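Local coordinates for botulinum neurotoxin type G (Clostridium botulinum, PDB 3MPP), which attaches to the surface of host nerve cells through the receptor-binding domain present here, so that its heavy chain can deliver the protease light chain into the cytosol, at residues F71-P76 with K194-K199; T75-N80 with D138-W143; L281-I286 with D313-E318. The protein carries 4 engineered substitutions. One frame throughout, in Å; residues are numbered along the deposited sequence.

Interaction 1. Residues F71-P76 with K194-K199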
loop_
_atom_site.group_PDB
_atom_site.type_symbol
_atom_site.label_atom_id
_atom_site.label_comp_id
_atom_site.label_asym_id
_atom_site.label_seq_id
_atom_site.Cartn_x
_atom_site.Cartn_y
_atom_site.Cartn_z
ATOM N N PHE A 71 -8.123 11.698 1.306
ATOM C CA PHE A 71 -6.797 11.478 1.848
ATOM C C PHE A 71 -6.501 9.985 1.793
ATOM O O PHE A 71 -7.405 9.168 1.598
ATOM C CB PHE A 71 -6.682 11.996 3.288
ATOM C CG PHE A 71 -7.581 11.295 4.259
ATOM C CD1 PHE A 71 -7.121 10.212 4.993
ATOM C CD2 PHE A 71 -8.885 11.718 4.445
ATOM C CE1 PHE A 71 -7.955 9.551 5.889
ATOM C CE2 PHE A 71 -9.718 11.071 5.336
ATOM C CZ PHE A 71 -9.250 9.978 6.059
ATOM N N TRP A 72 -5.231 9.640 1.946
ATOM C CA TRP A 72 -4.835 8.240 2.009
ATOM C C TRP A 72 -4.423 7.990 3.441
ATOM O O TRP A 72 -3.949 8.908 4.118
ATOM C CB TRP A 72 -3.653 7.972 1.083
ATOM C CG TRP A 72 -3.934 8.148 -0.378
ATOM C CD1 TRP A 72 -4.421 9.270 -1.004
ATOM C CD2 TRP A 72 -3.695 7.183 -1.411
ATOM N NE1 TRP A 72 -4.514 9.049 -2.361
ATOM C CE2 TRP A 72 -4.073 7.775 -2.635
ATOM C CE3 TRP A 72 -3.214 5.867 -1.416
ATOM C CZ2 TRP A 72 -3.978 7.096 -3.853
ATOM C CZ3 TRP A 72 -3.110 5.198 -2.636
ATOM C CH2 TRP A 72 -3.494 5.815 -3.832
ATOM N N VAL A 73 -4.616 6.761 3.906
ATOM C CA VAL A 73 -4.309 6.410 5.283
ATOM C C VAL A 73 -3.556 5.075 5.330
ATOM O O VAL A 73 -3.766 4.213 4.474
ATOM C CB VAL A 73 -5.609 6.338 6.133
ATOM C CG1 VAL A 73 -6.519 5.220 5.635
ATOM C CG2 VAL A 73 -5.293 6.163 7.609
ATOM N N ARG A 74 -2.668 4.923 6.316
ATOM C CA ARG A 74 -1.992 3.649 6.581
ATOM C C ARG A 74 -2.124 3.358 8.056
ATOM O O ARG A 74 -1.587 4.097 8.873
ATOM C CB ARG A 74 -0.491 3.743 6.301
ATOM C CG ARG A 74 -0.020 3.306 4.961
ATOM C CD ARG A 74 1.495 3.126 5.007
ATOM N NE ARG A 74 1.806 1.817 5.527
ATOM C CZ ARG A 74 2.975 1.435 6.031
ATOM N NH1 ARG A 74 4.014 2.256 6.123
ATOM N NH2 ARG A 74 3.085 0.198 6.451
ATOM N N THR A 75 -2.824 2.291 8.407
ATOM C CA THR A 75 -3.011 1.960 9.809
ATOM C C THR A 75 -2.427 0.576 10.095
ATOM O O THR A 75 -2.568 -0.337 9.288
ATOM C CB THR A 75 -4.522 2.033 10.195
ATOM O OG1 THR A 75 -4.726 1.474 11.491
ATOM C CG2 THR A 75 -5.372 1.281 9.200
ATOM N N PRO A 76 -1.791 0.417 11.257
ATOM C CA PRO A 76 -1.056 -0.812 11.581
ATOM C C PRO A 76 -1.961 -2.016 11.809
ATOM O O PRO A 76 -3.092 -1.873 12.251
ATOM C CB PRO A 76 -0.319 -0.474 12.877
ATOM C CG PRO A 76 -0.899 0.825 13.374
ATOM C CD PRO A 76 -1.784 1.411 12.351
ATOM N N LYS A 194 -0.433 3.182 19.526
ATOM C CA LYS A 194 -1.135 3.387 18.252
ATOM C C LYS A 194 -0.535 4.527 17.439
ATOM O O LYS A 194 -0.066 5.532 17.989
ATOM C CB LYS A 194 -2.639 3.650 18.471
ATOM C CG LYS A 194 -3.476 3.656 17.166
ATOM C CD LYS A 194 -3.493 2.265 16.499
ATOM C CE LYS A 194 -4.403 1.288 17.256
ATOM N NZ LYS A 194 -4.246 -0.131 16.770
ATOM N N PHE A 195 -0.539 4.364 16.120
ATOM C CA PHE A 195 -0.193 5.463 15.236
ATOM C C PHE A 195 -1.010 5.321 13.970
ATOM O O PHE A 195 -1.584 4.262 13.719
ATOM C CB PHE A 195 1.312 5.485 14.924
ATOM C CG PHE A 195 1.807 4.242 14.228
ATOM C CD1 PHE A 195 1.764 4.142 12.843
ATOM C CD2 PHE A 195 2.293 3.164 14.963
ATOM C CE1 PHE A 195 2.209 2.985 12.194
ATOM C CE2 PHE A 195 2.733 2.015 14.328
ATOM C CZ PHE A 195 2.691 1.926 12.933
ATOM N N VAL A 196 -1.086 6.402 13.201
ATOM C CA VAL A 196 -1.772 6.403 11.922
ATOM C C VAL A 196 -0.940 7.230 10.962
ATOM O O VAL A 196 -0.475 8.310 11.334
ATOM C CB VAL A 196 -3.178 7.075 12.018
ATOM C CG1 VAL A 196 -3.947 6.851 10.731
ATOM C CG2 VAL A 196 -3.961 6.546 13.209
ATOM N N TRP A 197 -0.748 6.740 9.737
ATOM C CA TRP A 197 -0.059 7.527 8.706
ATOM C C TRP A 197 -1.104 8.155 7.787
ATOM O O TRP A 197 -2.094 7.510 7.429
ATOM C CB TRP A 197 0.903 6.656 7.865
ATOM C CG TRP A 197 2.229 6.357 8.519
ATOM C CD1 TRP A 197 2.563 5.243 9.252
ATOM C CD2 TRP A 197 3.405 7.178 8.478
ATOM N NE1 TRP A 197 3.878 5.333 9.673
ATOM C CE2 TRP A 197 4.415 6.504 9.203
ATOM C CE3 TRP A 197 3.698 8.430 7.901
ATOM C CZ2 TRP A 197 5.693 7.045 9.378
ATOM C CZ3 TRP A 197 4.962 8.958 8.065
ATOM C CH2 TRP A 197 5.951 8.265 8.798
ATOM N N ILE A 198 -0.864 9.403 7.388
ATOM C CA ILE A 198 -1.753 10.115 6.473
ATOM C C ILE A 198 -0.935 10.806 5.375
ATOM O O ILE A 198 0.170 11.285 5.630
ATOM C CB ILE A 198 -2.586 11.174 7.234
ATOM C CG1 ILE A 198 -3.599 10.486 8.155
ATOM C CG2 ILE A 198 -3.295 12.114 6.255
ATOM C CD1 ILE A 198 -4.168 11.389 9.216
ATOM N N LYS A 199 -1.473 10.849 4.157
ATOM C CA LYS A 199 -0.842 11.583 3.074
ATOM C C LYS A 199 -1.919 12.125 2.147
ATOM O O LYS A 199 -3.059 11.667 2.177
ATOM C CB LYS A 199 0.124 10.684 2.280
ATOM C CG LYS A 199 -0.560 9.637 1.404
ATOM C CD LYS A 199 0.466 8.894 0.532
ATOM C CE LYS A 199 -0.132 7.665 -0.137
ATOM N NZ LYS A 199 0.787 7.083 -1.185
HETATM O O HOH W 1 -4.393 -0.352 13.999
#
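Trp72, Val73 and Arg74 pair with Lys199, Ile198 and Trp197 as antiparallel neighbours within a sheet of the N-terminal receptor-binding subdomain, where strand 67-74 runs beside strand 195-204 and is flanked on its other side by strand 144-150. Two hydrogen-bonded pairs bracket a non-hydrogen-bonded one. Trp72 N reaches Lys199 O at 3.0 Å in an almost straight bond, returned by Lys199 N to Trp72 O; Arg74 and Trp197 exchange bonds likewise. Between them, Val73 and Ile198 pair across the gap, and CA of Val73 points its hydrogen at Trp197 O (3.3 Å).

The two faces of the sheet differ. On the one carrying Val73 and Ile198, Val73 CG2 presses on Val196 CG1 at 3.5 Å, tighter than usual for two methyls, while Ile93 of strand 90-98 touches Val196 and Ile94 touches Phe71. On the other, Lys199 runs extended beyond CG and crosses Trp72: its CG lies 3.5 Å from Trp72 CB, and its NZ stands above the indole, 4.7 Å from the centroid of the six-membered ring, an off-centre cation-pi contact. Trp72 NE1 is meanwhile bonded to Gln220, and the guanidinium of Arg74 turns to Asp426 and the carbonyl of Asn141.

Past the paired residues, Pro76 lies over one face of the Phe195 ring, its CG 3.9 Å from the ring centroid in a CH-pi contact. A water accepts a hydrogen bond from Lys194 NZ and donates one to Pro76 O at 2.7 Å, bridging the two chains there. The chemistry divides the work: backbone bonds set the register, one face joins the apolar interior of the sandwich, and the other holds Arg74 and Lys199, whose charges are probably steadied by the Trp143 ring they share and, at Arg74, by Asp426.

Interaction 2. Residues T75-N80 with D138-W143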
loop_
_atom_site.group_PDB
_atom_site.type_symbol
_atom_site.label_atom_id
_atom_site.label_comp_id
_atom_site.label_asym_id
_atom_site.label_seq_id
_atom_site.Cartn_x
_atom_site.Cartn_y
_atom_site.Cartn_z
ATOM N N THR A 75 -2.824 2.291 8.407
ATOM C CA THR A 75 -3.011 1.960 9.809
ATOM C C THR A 75 -2.427 0.576 10.095
ATOM O O THR A 75 -2.568 -0.337 9.288
ATOM C CB THR A 75 -4.522 2.033 10.195
ATOM O OG1 THR A 75 -4.726 1.474 11.491
ATOM C CG2 THR A 75 -5.372 1.281 9.200
ATOM N N PRO A 76 -1.791 0.417 11.257
ATOM C CA PRO A 76 -1.056 -0.812 11.581
ATOM C C PRO A 76 -1.961 -2.016 11.809
ATOM O O PRO A 76 -3.092 -1.873 12.251
ATOM C CB PRO A 76 -0.319 -0.474 12.877
ATOM C CG PRO A 76 -0.899 0.825 13.374
ATOM C CD PRO A 76 -1.784 1.411 12.351
ATOM N N LYS A 77 -1.434 -3.198 11.512
ATOM C CA LYS A 77 -2.110 -4.451 11.821
ATOM C C LYS A 77 -2.454 -4.493 13.309
ATOM O O LYS A 77 -1.718 -3.976 14.139
ATOM C CB LYS A 77 -1.181 -5.628 11.508
ATOM C CG LYS A 77 -1.799 -7.001 11.697
ATOM C CD LYS A 77 -0.728 -8.096 11.446
ATOM C CE LYS A 77 -1.086 -9.385 12.179
ATOM N NZ LYS A 77 -1.028 -9.211 13.672
ATOM N N TYR A 78 -3.574 -5.119 13.632
ATOM C CA TYR A 78 -3.931 -5.414 15.012
ATOM C C TYR A 78 -2.806 -6.163 15.728
ATOM O O TYR A 78 -2.005 -6.868 15.104
ATOM C CB TYR A 78 -5.192 -6.275 15.020
ATOM C CG TYR A 78 -5.146 -7.409 14.003
ATOM C CD1 TYR A 78 -4.486 -8.606 14.282
ATOM C CD2 TYR A 78 -5.767 -7.277 12.763
ATOM C CE1 TYR A 78 -4.469 -9.652 13.342
ATOM C CE2 TYR A 78 -5.730 -8.301 11.825
ATOM C CZ TYR A 78 -5.081 -9.474 12.116
ATOM O OH TYR A 78 -5.063 -10.470 11.170
ATOM N N ASN A 79 -2.706 -5.981 17.037
ATOM C CA ASN A 79 -1.849 -6.847 17.833
ATOM C C ASN A 79 -2.644 -8.106 18.184
ATOM O O ASN A 79 -3.743 -8.030 18.746
ATOM C CB ASN A 79 -1.349 -6.148 19.107
ATOM C CG ASN A 79 -0.204 -5.172 18.842
ATOM O OD1 ASN A 79 0.572 -5.325 17.891
ATOM N ND2 ASN A 79 -0.089 -4.170 19.703
ATOM N N ASN A 80 -2.100 -9.270 17.830
ATOM C CA ASN A 80 -2.808 -10.528 18.064
ATOM C C ASN A 80 -3.361 -10.648 19.487
ATOM O O ASN A 80 -4.475 -11.097 19.675
ATOM C CB ASN A 80 -1.921 -11.738 17.794
ATOM C CG ASN A 80 -1.535 -11.875 16.336
ATOM O OD1 ASN A 80 -2.042 -11.157 15.465
ATOM N ND2 ASN A 80 -0.617 -12.801 16.063
ATOM N N ASP A 138 -5.727 -6.431 1.163
ATOM C CA ASP A 138 -5.373 -5.259 0.367
ATOM C C ASP A 138 -5.360 -3.988 1.225
ATOM O O ASP A 138 -5.071 -2.900 0.719
ATOM C CB ASP A 138 -6.396 -5.049 -0.757
ATOM C CG ASP A 138 -6.450 -6.215 -1.749
ATOM O OD1 ASP A 138 -5.660 -7.167 -1.624
ATOM O OD2 ASP A 138 -7.299 -6.170 -2.657
ATOM N N TYR A 139 -5.668 -4.112 2.514
ATOM C CA TYR A 139 -5.872 -2.919 3.353
ATOM C C TYR A 139 -5.013 -2.845 4.623
ATOM O O TYR A 139 -4.502 -1.777 4.977
ATOM C CB TYR A 139 -7.354 -2.790 3.724
ATOM C CG TYR A 139 -8.249 -2.747 2.508
ATOM C CD1 TYR A 139 -8.380 -1.577 1.775
ATOM C CD2 TYR A 139 -8.951 -3.877 2.082
ATOM C CE1 TYR A 139 -9.187 -1.518 0.633
ATOM C CE2 TYR A 139 -9.777 -3.825 0.940
ATOM C CZ TYR A 139 -9.872 -2.639 0.225
ATOM O OH TYR A 139 -10.665 -2.549 -0.891
ATOM N N ILE A 140 -4.870 -3.963 5.318
ATOM C CA ILE A 140 -4.135 -3.953 6.586
ATOM C C ILE A 140 -2.699 -3.467 6.435
ATOM O O ILE A 140 -1.914 -4.060 5.698
ATOM C CB ILE A 140 -4.170 -5.330 7.268
ATOM C CG1 ILE A 140 -5.625 -5.705 7.565
ATOM C CG2 ILE A 140 -3.392 -5.301 8.582
ATOM C CD1 ILE A 140 -5.806 -7.125 8.133
ATOM N N ASN A 141 -2.371 -2.375 7.131
ATOM C CA ASN A 141 -1.025 -1.773 7.111
ATOM C C ASN A 141 -0.575 -1.220 5.756
ATOM O O ASN A 141 0.608 -0.917 5.559
ATOM C CB ASN A 141 0.047 -2.747 7.627
ATOM C CG ASN A 141 1.294 -2.024 8.115
ATOM O OD1 ASN A 141 1.194 -0.987 8.780
ATOM N ND2 ASN A 141 2.478 -2.558 7.779
ATOM N N LYS A 142 -1.517 -1.081 4.828
ATOM C CA LYS A 142 -1.201 -0.622 3.476
ATOM C C LYS A 142 -1.826 0.729 3.211
ATOM O O LYS A 142 -2.947 0.984 3.648
ATOM C CB LYS A 142 -1.765 -1.602 2.441
ATOM C CG LYS A 142 -1.176 -3.007 2.530
ATOM C CD LYS A 142 -1.630 -3.890 1.378
ATOM C CE LYS A 142 -0.949 -5.237 1.498
ATOM N NZ LYS A 142 -1.281 -6.227 0.441
ATOM N N TRP A 143 -1.121 1.582 2.471
ATOM C CA TRP A 143 -1.711 2.826 2.001
ATOM C C TRP A 143 -2.959 2.535 1.186
ATOM O O TRP A 143 -2.940 1.710 0.281
ATOM C CB TRP A 143 -0.733 3.598 1.120
ATOM C CG TRP A 143 0.326 4.305 1.871
ATOM C CD1 TRP A 143 1.661 4.014 1.873
ATOM C CD2 TRP A 143 0.160 5.441 2.732
ATOM N NE1 TRP A 143 2.336 4.896 2.685
ATOM C CE2 TRP A 143 1.440 5.779 3.226
ATOM C CE3 TRP A 143 -0.941 6.200 3.135
ATOM C CZ2 TRP A 143 1.648 6.849 4.097
ATOM C CZ3 TRP A 143 -0.737 7.257 4.014
ATOM C CH2 TRP A 143 0.547 7.574 4.483
HETATM O O HOH W 2 -4.125 0.761 6.302
#
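Ile140 meets Lys77 and Tyr78 through two different branches. Its CG2, placed anti to the backbone N, rests against Lys77 CA at 3.6 Å and on Lys77 CB, while CD1 extends to Tyr78 CE2 at 3.9 Å, approaching the ring obliquely. Next along the chain, Asn141 N gives Thr75 O a weak hydrogen bond, 3.0 Å long but bent to 122° at the hydrogen; the CA of Asn141 also directs its hydrogen at that oxygen. The side-chain oxygen OD1 of Asn141 lies 3.6 Å from Pro76 CA.

A second layer fixes these groups. The type II turn from Tyr139 to Lys142, closed by Lys142 N to Tyr139 O, presents Ile140 and Asn141 at its corner, the latter with a positive phi of 64°. One water ties the turn to the other segment, accepting from Thr75 N and donating to Tyr139 O. Lys77 runs extended along its neighbour and bends only at its end: CG sits above the centre of the Tyr78 ring, and NZ bonds both Tyr78 O (2.9 Å) and Asn80 OD1 (2.8 Å), the latter from above the amide plane.

Farther out, Asn141 ND2 bonds Asp426, Lys77 pairs through its backbone with Gly428, and Trp429 touches Ile140. The arrangement is a beta turn packed against a neighbouring loop at the end of the N-terminal subdomain's jelly-roll-like sandwich, where residues of the C-terminal subdomain meet it.

Interaction 3. Residues L281-I286 with D313-E318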
loop_
_atom_site.group_PDB
_atom_site.type_symbol
_atom_site.label_atom_id
_atom_site.label_comp_id
_atom_site.label_asym_id
_atom_site.label_seq_id
_atom_site.Cartn_x
_atom_site.Cartn_y
_atom_site.Cartn_z
ATOM N N LEU A 281 8.617 -14.585 4.755
ATOM C CA LEU A 281 8.957 -16.000 4.554
ATOM C C LEU A 281 9.772 -16.146 3.280
ATOM O O LEU A 281 9.577 -15.382 2.346
ATOM C CB LEU A 281 7.677 -16.828 4.402
ATOM C CG LEU A 281 6.704 -16.891 5.585
ATOM C CD1 LEU A 281 5.430 -17.626 5.163
ATOM C CD2 LEU A 281 7.382 -17.611 6.749
ATOM N N GLY A 282 10.671 -17.126 3.238
ATOM C CA GLY A 282 11.383 -17.448 2.008
ATOM C C GLY A 282 12.606 -16.599 1.683
ATOM O O GLY A 282 13.225 -16.009 2.566
ATOM N N LEU A 283 12.953 -16.552 0.397
ATOM C CA LEU A 283 14.115 -15.806 -0.074
ATOM C C LEU A 283 14.017 -14.356 0.339
ATOM O O LEU A 283 12.972 -13.739 0.184
ATOM C CB LEU A 283 14.210 -15.872 -1.598
ATOM C CG LEU A 283 14.323 -17.315 -2.119
ATOM C CD1 LEU A 283 14.134 -17.383 -3.626
ATOM C CD2 LEU A 283 15.655 -17.874 -1.710
ATOM N N ARG A 284 15.120 -13.817 0.841
ATOM C CA ARG A 284 15.183 -12.401 1.141
ATOM C C ARG A 284 16.066 -11.721 0.091
ATOM O O ARG A 284 17.232 -12.063 -0.056
ATOM C CB ARG A 284 15.718 -12.198 2.552
ATOM C CG ARG A 284 15.590 -10.764 3.061
ATOM C CD ARG A 284 15.942 -10.711 4.524
ATOM N NE ARG A 284 17.322 -11.106 4.771
ATOM C CZ ARG A 284 17.848 -11.266 5.983
ATOM N NH1 ARG A 284 17.107 -11.055 7.067
ATOM N NH2 ARG A 284 19.108 -11.644 6.114
ATOM N N PHE A 285 15.481 -10.796 -0.661
ATOM C CA PHE A 285 16.135 -10.173 -1.801
ATOM C C PHE A 285 16.623 -8.784 -1.470
ATOM O O PHE A 285 16.040 -8.091 -0.631
ATOM C CB PHE A 285 15.141 -10.021 -2.965
ATOM C CG PHE A 285 14.689 -11.324 -3.563
ATOM C CD1 PHE A 285 15.354 -11.864 -4.660
ATOM C CD2 PHE A 285 13.584 -11.995 -3.050
ATOM C CE1 PHE A 285 14.942 -13.068 -5.225
ATOM C CE2 PHE A 285 13.157 -13.205 -3.610
ATOM C CZ PHE A 285 13.851 -13.739 -4.701
ATOM N N ILE A 286 17.676 -8.364 -2.166
ATOM C CA ILE A 286 18.083 -6.965 -2.169
ATOM C C ILE A 286 18.226 -6.526 -3.622
ATOM O O ILE A 286 18.948 -7.143 -4.388
ATOM C CB ILE A 286 19.402 -6.745 -1.439
ATOM C CG1 ILE A 286 19.228 -7.079 0.049
ATOM C CG2 ILE A 286 19.893 -5.304 -1.638
ATOM C CD1 ILE A 286 20.526 -7.093 0.826
ATOM N N ASP A 313 20.211 -12.612 0.191
ATOM C CA ASP A 313 21.188 -12.550 1.281
ATOM C C ASP A 313 20.873 -13.479 2.446
ATOM O O ASP A 313 21.493 -13.366 3.494
ATOM C CB ASP A 313 21.365 -11.112 1.797
ATOM C CG ASP A 313 20.173 -10.638 2.628
ATOM O OD1 ASP A 313 19.140 -11.340 2.640
ATOM O OD2 ASP A 313 20.269 -9.566 3.266
ATOM N N ASN A 314 19.919 -14.390 2.277
ATOM C CA ASN A 314 19.609 -15.327 3.358
ATOM C C ASN A 314 19.742 -16.809 2.984
ATOM O O ASN A 314 19.136 -17.670 3.606
ATOM C CB ASN A 314 18.233 -15.031 3.979
ATOM C CG ASN A 314 17.078 -15.407 3.067
ATOM O OD1 ASN A 314 17.222 -15.456 1.850
ATOM N ND2 ASN A 314 15.917 -15.663 3.660
ATOM N N ILE A 315 20.531 -17.105 1.964
ATOM C CA ILE A 315 20.797 -18.500 1.606
ATOM C C ILE A 315 22.019 -19.043 2.336
ATOM O O ILE A 315 22.064 -20.216 2.721
ATOM C CB ILE A 315 21.010 -18.669 0.101
ATOM C CG1 ILE A 315 19.665 -18.600 -0.629
ATOM C CG2 ILE A 315 21.692 -20.008 -0.193
ATOM C CD1 ILE A 315 19.802 -18.436 -2.132
ATOM N N SER A 316 23.015 -18.188 2.516
ATOM C CA SER A 316 24.206 -18.568 3.267
ATOM C C SER A 316 24.996 -17.320 3.579
ATOM O O SER A 316 24.505 -16.210 3.368
ATOM C CB SER A 316 25.066 -19.545 2.477
ATOM O OG SER A 316 25.825 -18.877 1.485
ATOM N N ASP A 317 26.216 -17.513 4.073
ATOM C CA ASP A 317 27.127 -16.418 4.388
ATOM C C ASP A 317 27.504 -15.604 3.153
ATOM O O ASP A 317 27.735 -14.399 3.245
ATOM C CB ASP A 317 28.404 -16.949 5.054
ATOM C CG ASP A 317 28.143 -17.582 6.410
ATOM O OD1 ASP A 317 27.014 -17.442 6.931
ATOM O OD2 ASP A 317 29.076 -18.217 6.957
ATOM N N GLU A 318 27.594 -16.253 1.998
ATOM C CA GLU A 318 27.943 -15.509 0.794
ATOM C C GLU A 318 26.693 -15.033 0.062
ATOM O O GLU A 318 25.601 -15.584 0.221
ATOM C CB GLU A 318 28.867 -16.309 -0.139
ATOM C CG GLU A 318 28.229 -17.518 -0.775
ATOM C CD GLU A 318 29.133 -18.219 -1.780
ATOM O OE1 GLU A 318 30.124 -17.620 -2.250
ATOM O OE2 GLU A 318 28.838 -19.383 -2.113
#
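Arg284 and Asn314 bring the two backbones to 5.8 Å between CA atoms, and the amide of Asp313 closes the approach by donating to Arg284 O at 3.0 Å, nearly along the C=O axis.

Asn314 bonds the facing main chain twice: its ND2 donates to Gly282 O at 2.9 Å, with the acceptor lying close to the amide plane, while its OD1 accepts from Arg284 N at 2.9 Å, the donor standing 50° out of the carbonyl plane. With chi1 at 72°, Asn314 CG lies between the backbone N and the carbonyl carbon, 3.5 Å from Arg284 CB. A single side chain therefore satisfies main-chain groups two residues apart.

Asp313 and Arg284 add a charged bond. Arg284 NE donates to Asp313 OD1 at 2.8 Å, almost straight, in the plane of the guanidinium and on the syn side of the carboxylate; the planes are 68° apart, and one N-H, that of NE, makes the bond. The other oxygen, Asp313 OD2, bonds Gln239 and lies 3.5 Å from CD1 of Ile286, whose side chain crosses that of Asp313 at about a right angle. Beside these polar contacts, Leu283 CD2 approaches Ile315 CD1 at 4.2 Å, both beside Tyr254.

The contact is side-chain-to-backbone bonding at the end of the antiparallel pair 285-289 and 307-312 of the C-terminal beta-trefoil, where the backbones of Ile286 and Asn311 are hydrogen-bonded.

From the N terminus, strand 67-74 runs directly into the loop 75-80, so interactions 1 and 2 start from one stretch and share Thr75 and Pro76. Interaction 2 closes the shorter circuit, at 138-143, and interaction 1 the longer, at 194-199, so the loop of interaction 2 lies within that of interaction 1. They also touch: Arg74 NH2 probably bonds Asn141 O, and Trp143 packs on Trp197 and Lys199. Interaction 3 opens only after both have closed and ties a much shorter circuit, 281-286 to 313-318, in the C-terminal trefoil. Its centre is about 30 Å from that of interaction 1 and 26 Å from that of interaction 2, with no contact to either.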